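Local coordinates for protein mannan endo-1,4-beta-mannosidase (Bacillus subtilis, PDB 3CBW) that catalyses the random endo-hydrolysis of beta-1,4-mannosidic linkages in mannan, galactomannan and glucomannan, a step in the breakdown of glucomannan, at residues Ala57-Ala65 and Trp307-Val315; Ser284-Lys295 and Asn316-Trp327. The protein carries 3 engineered substitutions. One frame throughout, in Å; residues are numbered along the deposited sequence.

In the fold
Two adjoining patches on the outside of a TIM barrel share one chain, 307-327, which follows strand 301-306. In contact 1 its first half, which begins with the probable substrate-binding residues Trp307 and Asn308, lies against helix 57-65; in contact 2 its second half packs on helix 287-295. The centres of the two contacts are about 14 Å apart. They join directly: Tyr287 OH lies 2.7 Å from Trp311 O, a probable hydrogen bond, and Ile62 CG2 packs 3.5 Å from Tyr323 CZ. Contact 1 lies nearer the catalytic centre, the side chains of Trp307 and Glu275, the probable nucleophile, being about 3 Å apart; Tyr287 stands one shell back, about 6 Å from Trp307, side chain to side chain.

Contact 1: residues Ala57-Ala65 and Trp307-Val315; sequences AEADRIRSA and WNDEWSAAV
The loop leaving strand 301-306 of this glycoside hydrolase family 26 TIM barrel opens with Trp307 and Asn308, probable substrate-binding residues, and then folds against helix 57-65, where Glu58 meets Ser312. Both oxygens of the buried Glu58 carboxylate are engaged. Its CG stands opposite the backbone N about the first torsion (chi1 178°), and a bend at chi2 turns the carboxylate toward the loop. There Ser312 OG donates to the syn lone pair of Glu58 OE2 over a short 2.5 Å. The same hydroxyl accepts from Ala314 N at 2.9 Å, closing an ST turn, so one serine ties the helix to the loop and shapes the loop's own bend. Glu58 OE1 uses its syn side for Arg61 NH2, 3.0 Å away, in a salt bridge between residues about one helical turn apart that should steady the negative charge. Two waters complete the network: one gives its protons to Glu58 OE2 and Trp307 O and accepts from Ala313 N, while the other spans Glu58 OE1 and Asp309 N. The waters thus link the carboxylate to the backbone of Trp307 and Asp309, while Glu58 OE1 also packs against Asn308 CB at 3.9 Å.

Apolar contact continues along the helix. The methyl of Ala314 sits against the Arg61 backbone, touches Ile62 CG1 at 4.1 Å and faces the methyl of Ala65. Farther out, the guanidinium of Arg61 has Asp309 O at its edge, 3.7 Å from NH2, and the CG1 methyl of Val315 over one face, 3.3 Å from Arg61 NH1.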
loop_
_atom_site.group_PDB
_atom_site.type_symbol
_atom_site.label_atom_id
_atom_site.label_comp_id
_atom_site.label_asym_id
_atom_site.label_seq_id
_atom_site.Cartn_x
_atom_site.Cartn_y
_atom_site.Cartn_z
ATOM N N ALA A 57 7.984 1.399 -17.072
ATOM C CA ALA A 57 8.178 2.755 -17.584
ATOM C C ALA A 57 8.319 3.796 -16.478
ATOM O O ALA A 57 9.170 4.677 -16.548
ATOM C CB ALA A 57 7.048 3.156 -18.549
ATOM N N GLU A 58 7.476 3.695 -15.451
ATOM C CA GLU A 58 7.551 4.631 -14.333
ATOM C C GLU A 58 8.916 4.581 -13.624
ATOM O O GLU A 58 9.528 5.618 -13.409
ATOM C CB GLU A 58 6.379 4.412 -13.357
ATOM C CG GLU A 58 6.387 5.325 -12.125
ATOM C CD GLU A 58 6.240 6.811 -12.453
ATOM O OE1 GLU A 58 5.799 7.168 -13.574
ATOM O OE2 GLU A 58 6.547 7.641 -11.570
ATOM N N ALA A 59 9.400 3.385 -13.297
ATOM C CA ALA A 59 10.734 3.245 -12.707
ATOM C C ALA A 59 11.814 3.795 -13.634
ATOM O O ALA A 59 12.725 4.485 -13.191
ATOM C CB ALA A 59 11.022 1.793 -12.370
ATOM N N ASP A 60 11.691 3.496 -14.928
ATOM C CA ASP A 60 12.705 3.903 -15.893
ATOM C C ASP A 60 12.746 5.425 -16.092
ATOM O O ASP A 60 13.831 5.997 -16.228
ATOM C CB ASP A 60 12.522 3.154 -17.222
ATOM C CG ASP A 60 12.814 1.655 -17.104
ATOM O OD1 ASP A 60 13.517 1.247 -16.152
ATOM O OD2 ASP A 60 12.356 0.879 -17.970
ATOM N N ARG A 61 11.574 6.068 -16.071
ATOM C CA ARG A 61 11.455 7.536 -16.171
ATOM C C ARG A 61 12.066 8.228 -14.964
ATOM O O ARG A 61 12.691 9.272 -15.098
ATOM C CB ARG A 61 9.991 7.986 -16.280
ATOM C CG ARG A 61 9.375 7.940 -17.660
ATOM C CD ARG A 61 8.158 8.875 -17.759
ATOM N NE ARG A 61 7.319 8.898 -16.554
ATOM C CZ ARG A 61 6.209 9.626 -16.423
ATOM N NH1 ARG A 61 5.783 10.393 -17.420
ATOM N NH2 ARG A 61 5.511 9.583 -15.295
ATOM N N ILE A 62 11.859 7.657 -13.776
ATOM C CA ILE A 62 12.455 8.210 -12.566
ATOM C C ILE A 62 13.980 8.107 -12.637
ATOM O O ILE A 62 14.702 9.044 -12.288
ATOM C CB ILE A 62 11.889 7.513 -11.303
ATOM C CG1 ILE A 62 10.403 7.858 -11.147
ATOM C CG2 ILE A 62 12.685 7.912 -10.070
ATOM C CD1 ILE A 62 9.650 6.954 -10.214
ATOM N N ARG A 63 14.463 6.970 -13.128
ATOM C CA ARG A 63 15.895 6.784 -13.300
ATOM C C ARG A 63 16.490 7.726 -14.355
ATOM O O ARG A 63 17.578 8.259 -14.158
ATOM C CB ARG A 63 16.219 5.322 -13.603
ATOM C CG ARG A 63 17.708 5.021 -13.557
ATOM C CD ARG A 63 17.993 3.529 -13.601
ATOM N NE ARG A 63 19.400 3.226 -13.867
ATOM C CZ ARG A 63 20.381 3.266 -12.966
ATOM N NH1 ARG A 63 20.143 3.609 -11.703
ATOM N NH2 ARG A 63 21.621 2.962 -13.337
ATOM N N SER A 64 15.764 7.933 -15.452
ATOM C CA SER A 64 16.211 8.866 -16.481
ATOM C C SER A 64 16.242 10.299 -15.957
ATOM O O SER A 64 17.130 11.077 -16.327
ATOM C CB SER A 64 15.329 8.765 -17.720
ATOM O OG SER A 64 15.508 7.509 -18.341
ATOM N N ALA A 65 15.300 10.640 -15.079
ATOM C CA ALA A 65 15.215 11.985 -14.497
ATOM C C ALA A 65 16.197 12.250 -13.357
ATOM O O ALA A 65 16.578 13.400 -13.136
ATOM C CB ALA A 65 13.779 12.283 -14.041
ATOM N N TRP A 307 2.423 8.277 -6.745
ATOM C CA TRP A 307 1.651 7.664 -7.820
ATOM C C TRP A 307 2.316 7.918 -9.183
ATOM O O TRP A 307 3.348 8.583 -9.270
ATOM C CB TRP A 307 0.199 8.139 -7.777
ATOM C CG TRP A 307 -0.815 7.068 -8.095
ATOM C CD1 TRP A 307 -1.688 7.040 -9.159
ATOM C CD2 TRP A 307 -1.069 5.872 -7.337
ATOM N NE1 TRP A 307 -2.460 5.901 -9.102
ATOM C CE2 TRP A 307 -2.115 5.176 -7.992
ATOM C CE3 TRP A 307 -0.516 5.323 -6.169
ATOM C CZ2 TRP A 307 -2.620 3.960 -7.517
ATOM C CZ3 TRP A 307 -1.016 4.096 -5.710
ATOM C CH2 TRP A 307 -2.064 3.441 -6.382
ATOM N N ASN A 308 1.762 7.330 -10.235
ATOM C CA ASN A 308 2.337 7.459 -11.579
ATOM C C ASN A 308 1.657 8.583 -12.363
ATOM O O ASN A 308 1.032 9.464 -11.762
ATOM C CB ASN A 308 2.287 6.114 -12.326
ATOM C CG ASN A 308 0.869 5.619 -12.571
ATOM O OD1 ASN A 308 -0.103 6.132 -12.016
ATOM N ND2 ASN A 308 0.748 4.603 -13.414
ATOM N N ASP A 309 1.786 8.551 -13.691
ATOM C CA ASP A 309 1.156 9.538 -14.576
ATOM C C ASP A 309 1.440 10.973 -14.112
ATOM O O ASP A 309 2.591 11.290 -13.824
ATOM C CB ASP A 309 -0.339 9.233 -14.735
ATOM C CG ASP A 309 -0.595 7.846 -15.326
ATOM O OD1 ASP A 309 0.318 7.269 -15.960
ATOM O OD2 ASP A 309 -1.719 7.337 -15.160
ATOM N N GLU A 310 0.422 11.829 -14.031
ATOM C CA GLU A 310 0.649 13.245 -13.697
ATOM C C GLU A 310 1.109 13.488 -12.250
ATOM O O GLU A 310 1.598 14.577 -11.923
ATOM C CB GLU A 310 -0.578 14.108 -14.039
ATOM C CG GLU A 310 -1.844 13.756 -13.275
ATOM C CD GLU A 310 -2.752 12.788 -14.029
ATOM O OE1 GLU A 310 -3.986 12.903 -13.862
ATOM O OE2 GLU A 310 -2.245 11.930 -14.793
ATOM N N TRP A 311 0.949 12.473 -11.397
ATOM C CA TRP A 311 1.393 12.527 -10.004
ATOM C C TRP A 311 2.863 12.136 -9.841
ATOM O O TRP A 311 3.431 12.271 -8.755
ATOM C CB TRP A 311 0.540 11.599 -9.125
ATOM C CG TRP A 311 -0.917 11.952 -9.074
ATOM C CD1 TRP A 311 -1.510 12.891 -8.280
ATOM C CD2 TRP A 311 -1.966 11.357 -9.843
ATOM N NE1 TRP A 311 -2.867 12.926 -8.513
ATOM C CE2 TRP A 311 -3.170 11.994 -9.473
ATOM C CE3 TRP A 311 -2.002 10.351 -10.821
ATOM C CZ2 TRP A 311 -4.406 11.653 -10.044
ATOM C CZ3 TRP A 311 -3.232 10.019 -11.392
ATOM C CH2 TRP A 311 -4.413 10.666 -10.997
ATOM N N SER A 312 3.470 11.626 -10.915
ATOM C CA SER A 312 4.802 11.026 -10.854
ATOM C C SER A 312 5.878 11.985 -10.394
ATOM O O SER A 312 5.897 13.151 -10.791
ATOM C CB SER A 312 5.195 10.472 -12.225
ATOM O OG SER A 312 6.561 10.078 -12.258
ATOM N N ALA A 313 6.809 11.481 -9.591
ATOM C CA ALA A 313 7.990 12.261 -9.243
ATOM C C ALA A 313 8.723 12.716 -10.504
ATOM O O ALA A 313 9.241 13.823 -10.550
ATOM C CB ALA A 313 8.921 11.449 -8.366
ATOM N N ALA A 314 8.745 11.868 -11.536
ATOM C CA ALA A 314 9.531 12.163 -12.736
ATOM C C ALA A 314 9.106 13.437 -13.464
ATOM O O ALA A 314 9.944 14.103 -14.081
ATOM C CB ALA A 314 9.524 10.978 -13.697
ATOM N N VAL A 315 7.819 13.778 -13.385
ATOM C CA VAL A 315 7.268 14.905 -14.161
ATOM C C VAL A 315 6.919 16.108 -13.289
ATOM O O VAL A 315 6.353 17.094 -13.766
ATOM C CB VAL A 315 6.039 14.478 -15.002
ATOM C CG1 VAL A 315 6.403 13.315 -15.921
ATOM C CG2 VAL A 315 4.850 14.120 -14.110
HETATM O O HOH W 1 6.476 8.499 -8.995
HETATM O O HOH W 2 3.812 6.717 -15.317
#

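Contact 2: residues Ser284-Lys295 and Asn316-Trp327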
loop_
_atom_site.group_PDB
_atom_site.type_symbol
_atom_site.label_atom_id
_atom_site.label_comp_id
_atom_site.label_asym_id
_atom_site.label_seq_id
_atom_site.Cartn_x
_atom_site.Cartn_y
_atom_site.Cartn_z
ATOM N N SER A 284 2.639 23.733 -9.433
ATOM C CA SER A 284 3.054 24.268 -8.135
ATOM C C SER A 284 3.676 23.191 -7.253
ATOM O O SER A 284 4.532 23.493 -6.414
ATOM C CB SER A 284 1.853 24.880 -7.403
ATOM O OG SER A 284 2.255 25.600 -6.245
ATOM N N PHE A 285 3.253 21.942 -7.440
ATOM C CA PHE A 285 3.681 20.855 -6.555
ATOM C C PHE A 285 5.186 20.660 -6.610
ATOM O O PHE A 285 5.771 20.667 -7.683
ATOM C CB PHE A 285 2.977 19.541 -6.896
ATOM C CG PHE A 285 3.146 18.479 -5.846
ATOM C CD1 PHE A 285 2.274 18.413 -4.757
ATOM C CD2 PHE A 285 4.169 17.547 -5.942
ATOM C CE1 PHE A 285 2.416 17.427 -3.788
ATOM C CE2 PHE A 285 4.333 16.568 -4.968
ATOM C CZ PHE A 285 3.448 16.502 -3.888
ATOM N N ASP A 286 5.811 20.478 -5.450
ATOM C CA ASP A 286 7.256 20.339 -5.377
ATOM C C ASP A 286 7.645 19.208 -4.427
ATOM O O ASP A 286 7.483 19.325 -3.201
ATOM C CB ASP A 286 7.883 21.671 -4.930
ATOM C CG ASP A 286 9.397 21.710 -5.098
ATOM O OD1 ASP A 286 10.057 20.645 -5.070
ATOM O OD2 ASP A 286 9.942 22.832 -5.244
ATOM N N TYR A 287 8.178 18.123 -4.988
ATOM C CA TYR A 287 8.562 16.969 -4.179
ATOM C C TYR A 287 9.714 17.274 -3.220
ATOM O O TYR A 287 9.880 16.577 -2.223
ATOM C CB TYR A 287 8.869 15.741 -5.050
ATOM C CG TYR A 287 7.641 14.910 -5.384
ATOM C CD1 TYR A 287 7.061 14.080 -4.419
ATOM C CD2 TYR A 287 7.053 14.948 -6.655
ATOM C CE1 TYR A 287 5.934 13.305 -4.702
ATOM C CE2 TYR A 287 5.921 14.168 -6.951
ATOM C CZ TYR A 287 5.369 13.361 -5.962
ATOM O OH TYR A 287 4.250 12.600 -6.222
ATOM N N SER A 288 10.502 18.315 -3.503
ATOM C CA SER A 288 11.572 18.704 -2.574
ATOM C C SER A 288 11.003 19.217 -1.253
ATOM O O SER A 288 11.604 19.017 -0.195
ATOM C CB SER A 288 12.533 19.733 -3.193
ATOM O OG SER A 288 11.935 21.006 -3.314
ATOM N N LEU A 289 9.832 19.847 -1.319
ATOM C CA LEU A 289 9.145 20.306 -0.120
ATOM C C LEU A 289 8.560 19.147 0.675
ATOM O O LEU A 289 8.460 19.213 1.894
ATOM C CB LEU A 289 8.062 21.335 -0.464
ATOM C CG LEU A 289 8.603 22.631 -1.086
ATOM C CD1 LEU A 289 7.466 23.472 -1.633
ATOM C CD2 LEU A 289 9.458 23.418 -0.075
ATOM N N PHE A 290 8.160 18.091 -0.025
ATOM C CA PHE A 290 7.628 16.894 0.644
ATOM C C PHE A 290 8.701 16.198 1.489
ATOM O O PHE A 290 8.462 15.860 2.650
ATOM C CB PHE A 290 7.031 15.943 -0.398
ATOM C CG PHE A 290 6.596 14.615 0.158
ATOM C CD1 PHE A 290 5.592 14.537 1.129
ATOM C CD2 PHE A 290 7.158 13.433 -0.321
ATOM C CE1 PHE A 290 5.176 13.298 1.631
ATOM C CE2 PHE A 290 6.751 12.202 0.176
ATOM C CZ PHE A 290 5.756 12.136 1.146
ATOM N N ILE A 291 9.893 16.012 0.925
ATOM C CA ILE A 291 10.967 15.422 1.724
ATOM C C ILE A 291 11.389 16.343 2.875
ATOM O O ILE A 291 11.707 15.864 3.961
ATOM C CB ILE A 291 12.184 14.910 0.879
ATOM C CG1 ILE A 291 13.112 14.029 1.726
ATOM C CG2 ILE A 291 12.946 16.055 0.231
ATOM C CD1 ILE A 291 12.501 12.736 2.213
ATOM N N ASN A 292 11.371 17.656 2.655
ATOM C CA ASN A 292 11.657 18.571 3.741
ATOM C C ASN A 292 10.617 18.465 4.855
ATOM O O ASN A 292 10.960 18.472 6.030
ATOM C CB ASN A 292 11.748 20.006 3.245
ATOM C CG ASN A 292 12.117 20.960 4.355
ATOM O OD1 ASN A 292 11.262 21.633 4.928
ATOM N ND2 ASN A 292 13.396 20.972 4.714
ATOM N N ALA A 293 9.343 18.385 4.478
ATOM C CA ALA A 293 8.261 18.199 5.452
ATOM C C ALA A 293 8.422 16.900 6.235
ATOM O O ALA A 293 8.181 16.858 7.443
ATOM C CB ALA A 293 6.903 18.264 4.778
ATOM N N ILE A 294 8.849 15.836 5.559
ATOM C CA ILE A 294 9.138 14.595 6.282
ATOM C C ILE A 294 10.187 14.827 7.370
ATOM O O ILE A 294 9.994 14.423 8.523
ATOM C CB ILE A 294 9.551 13.452 5.326
ATOM C CG1 ILE A 294 8.319 12.933 4.585
ATOM C CG2 ILE A 294 10.200 12.324 6.089
ATOM C CD1 ILE A 294 8.625 12.047 3.391
ATOM N N LYS A 295 11.271 15.504 7.008
ATOM C CA LYS A 295 12.340 15.748 7.973
ATOM C C LYS A 295 11.863 16.591 9.153
ATOM O O LYS A 295 12.226 16.334 10.305
ATOM C CB LYS A 295 13.514 16.443 7.305
ATOM C CG LYS A 295 14.203 15.623 6.264
ATOM C CD LYS A 295 15.436 16.350 5.836
ATOM C CE LYS A 295 16.048 15.672 4.662
ATOM N NZ LYS A 295 17.500 15.983 4.527
ATOM N N ASN A 316 7.234 16.019 -12.000
ATOM C CA ASN A 316 6.938 17.105 -11.087
ATOM C C ASN A 316 8.217 17.748 -10.601
ATOM O O ASN A 316 9.289 17.141 -10.651
ATOM C CB ASN A 316 6.093 16.592 -9.915
ATOM C CG ASN A 316 4.625 16.512 -10.259
ATOM O OD1 ASN A 316 3.933 17.532 -10.298
ATOM N ND2 ASN A 316 4.138 15.302 -10.528
ATOM N N LYS A 317 8.130 18.992 -10.140
ATOM C CA LYS A 317 9.354 19.649 -9.708
ATOM C C LYS A 317 9.940 19.009 -8.441
ATOM O O LYS A 317 9.226 18.377 -7.649
ATOM C CB LYS A 317 9.212 21.183 -9.650
ATOM C CG LYS A 317 8.642 21.803 -8.422
ATOM C CD LYS A 317 8.635 23.348 -8.534
ATOM C CE LYS A 317 7.591 23.846 -9.536
ATOM N NZ LYS A 317 7.557 25.347 -9.688
ATOM N N GLY A 318 11.252 19.114 -8.306
ATOM C CA GLY A 318 11.949 18.622 -7.122
ATOM C C GLY A 318 12.288 17.140 -7.119
ATOM O O GLY A 318 12.728 16.617 -6.098
ATOM N N ALA A 319 12.127 16.465 -8.254
ATOM C CA ALA A 319 12.448 15.029 -8.347
ATOM C C ALA A 319 13.882 14.704 -7.944
ATOM O O ALA A 319 14.112 13.758 -7.191
ATOM C CB ALA A 319 12.181 14.517 -9.744
ATOM N N SER A 320 14.844 15.468 -8.461
ATOM C CA SER A 320 16.253 15.229 -8.159
ATOM C C SER A 320 16.537 15.442 -6.681
ATOM O O SER A 320 17.218 14.629 -6.053
ATOM C CB SER A 320 17.154 16.123 -9.015
ATOM O OG SER A 320 17.039 15.781 -10.382
ATOM N N ALA A 321 16.000 16.527 -6.125
ATOM C CA ALA A 321 16.194 16.828 -4.707
ATOM C C ALA A 321 15.574 15.746 -3.822
ATOM O O ALA A 321 16.157 15.370 -2.803
ATOM C CB ALA A 321 15.642 18.196 -4.363
ATOM N N LEU A 322 14.402 15.243 -4.220
ATOM C CA LEU A 322 13.739 14.135 -3.521
ATOM C C LEU A 322 14.608 12.878 -3.531
ATOM O O LEU A 322 14.852 12.266 -2.484
ATOM C CB LEU A 322 12.388 13.831 -4.181
ATOM C CG LEU A 322 11.608 12.618 -3.659
ATOM C CD1 LEU A 322 11.099 12.883 -2.235
ATOM C CD2 LEU A 322 10.455 12.305 -4.600
ATOM N N TYR A 323 15.091 12.503 -4.708
ATOM C CA TYR A 323 15.814 11.251 -4.865
ATOM C C TYR A 323 17.250 11.312 -4.359
ATOM O O TYR A 323 17.818 10.287 -3.995
ATOM C CB TYR A 323 15.692 10.731 -6.307
ATOM C CG TYR A 323 14.467 9.870 -6.464
ATOM C CD1 TYR A 323 13.205 10.425 -6.692
ATOM C CD2 TYR A 323 14.569 8.487 -6.334
ATOM C CE1 TYR A 323 12.083 9.612 -6.796
ATOM C CE2 TYR A 323 13.465 7.676 -6.429
ATOM C CZ TYR A 323 12.222 8.238 -6.659
ATOM O OH TYR A 323 11.134 7.403 -6.757
ATOM N N HIS A 324 17.819 12.516 -4.298
ATOM C CA HIS A 324 19.201 12.672 -3.842
ATOM C C HIS A 324 19.321 13.141 -2.406
ATOM O O HIS A 324 20.434 13.269 -1.898
ATOM C CB HIS A 324 19.987 13.592 -4.782
ATOM C CG HIS A 324 20.167 13.014 -6.148
ATOM N ND1 HIS A 324 21.192 12.147 -6.457
ATOM C CD2 HIS A 324 19.430 13.144 -7.276
ATOM C CE1 HIS A 324 21.092 11.786 -7.724
ATOM N NE2 HIS A 324 20.036 12.383 -8.246
ATOM N N ASP A 325 18.193 13.389 -1.745
ATOM C CA ASP A 325 18.231 13.802 -0.348
ATOM C C ASP A 325 18.957 12.739 0.470
ATOM O O ASP A 325 18.803 11.545 0.211
ATOM C CB ASP A 325 16.824 14.006 0.199
ATOM C CG ASP A 325 16.830 14.751 1.513
ATOM O OD1 ASP A 325 17.084 14.113 2.555
ATOM O OD2 ASP A 325 16.634 15.994 1.507
ATOM N N SER A 326 19.741 13.161 1.458
ATOM C CA SER A 326 20.484 12.208 2.288
ATOM C C SER A 326 19.556 11.208 2.996
ATOM O O SER A 326 19.966 10.101 3.309
ATOM C CB SER A 326 21.364 12.922 3.308
ATOM O OG SER A 326 20.571 13.649 4.207
ATOM N N TRP A 327 18.311 11.603 3.245
ATOM C CA TRP A 327 17.351 10.706 3.892
ATOM C C TRP A 327 16.787 9.621 2.988
ATOM O O TRP A 327 16.307 8.604 3.492
ATOM C CB TRP A 327 16.197 11.506 4.468
ATOM C CG TRP A 327 16.482 12.166 5.784
ATOM C CD1 TRP A 327 17.629 12.808 6.164
ATOM C CD2 TRP A 327 15.582 12.260 6.889
ATOM N NE1 TRP A 327 17.493 13.287 7.448
ATOM C CE2 TRP A 327 16.243 12.973 7.911
ATOM C CE3 TRP A 327 14.272 11.814 7.112
ATOM C CZ2 TRP A 327 15.643 13.239 9.151
ATOM C CZ3 TRP A 327 13.677 12.077 8.340
ATOM C CH2 TRP A 327 14.361 12.792 9.343
#
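Leu322 is a bump that fills a hollow in this helix-helix contact on the barrel's outer layer, where the axes of segments 287-295 and 319-324 come within 7.8 Å, at 33°, near parallel. Its two methyls part: CD2 lodges against Tyr287 CB and the adjoining ring carbons, while CD1 settles beside Ile291 CB, 3.9 Å away, and reaches the edge of the Phe290 ring. Nearby, Ala321 CB abuts Ser288 CB. At the N-terminal end Gly318 fits close under Asp286 and Ser288, where a CB would clash, and Tyr287 N donates to Lys317 O (2.9 Å). Asp286 OD1 caps the helix by accepting from Ser288 N and also takes a bond from Ser288 OG, both from the same face of its plane.

At the far end the extended Lys295 chain lies across the Trp327 indole, CG 3.7 Å from the centroid of the six-membered ring and NZ off-centre over the five-membered one, a cation-pi contact. Were Trp327 replaced by an alanine, the methylenes of Lys295 would probably lose the face they lie on, and Ile294 CG2 its contact with the ring. Lys295 NZ also forms a salt bridge with Asp325, though its hydrogen bonds there are weak and the place of OD1 is less certain. Carboxylate and aromatic face share one ammonium, probably compensating its charge at one end of an interface whose middle is apolar.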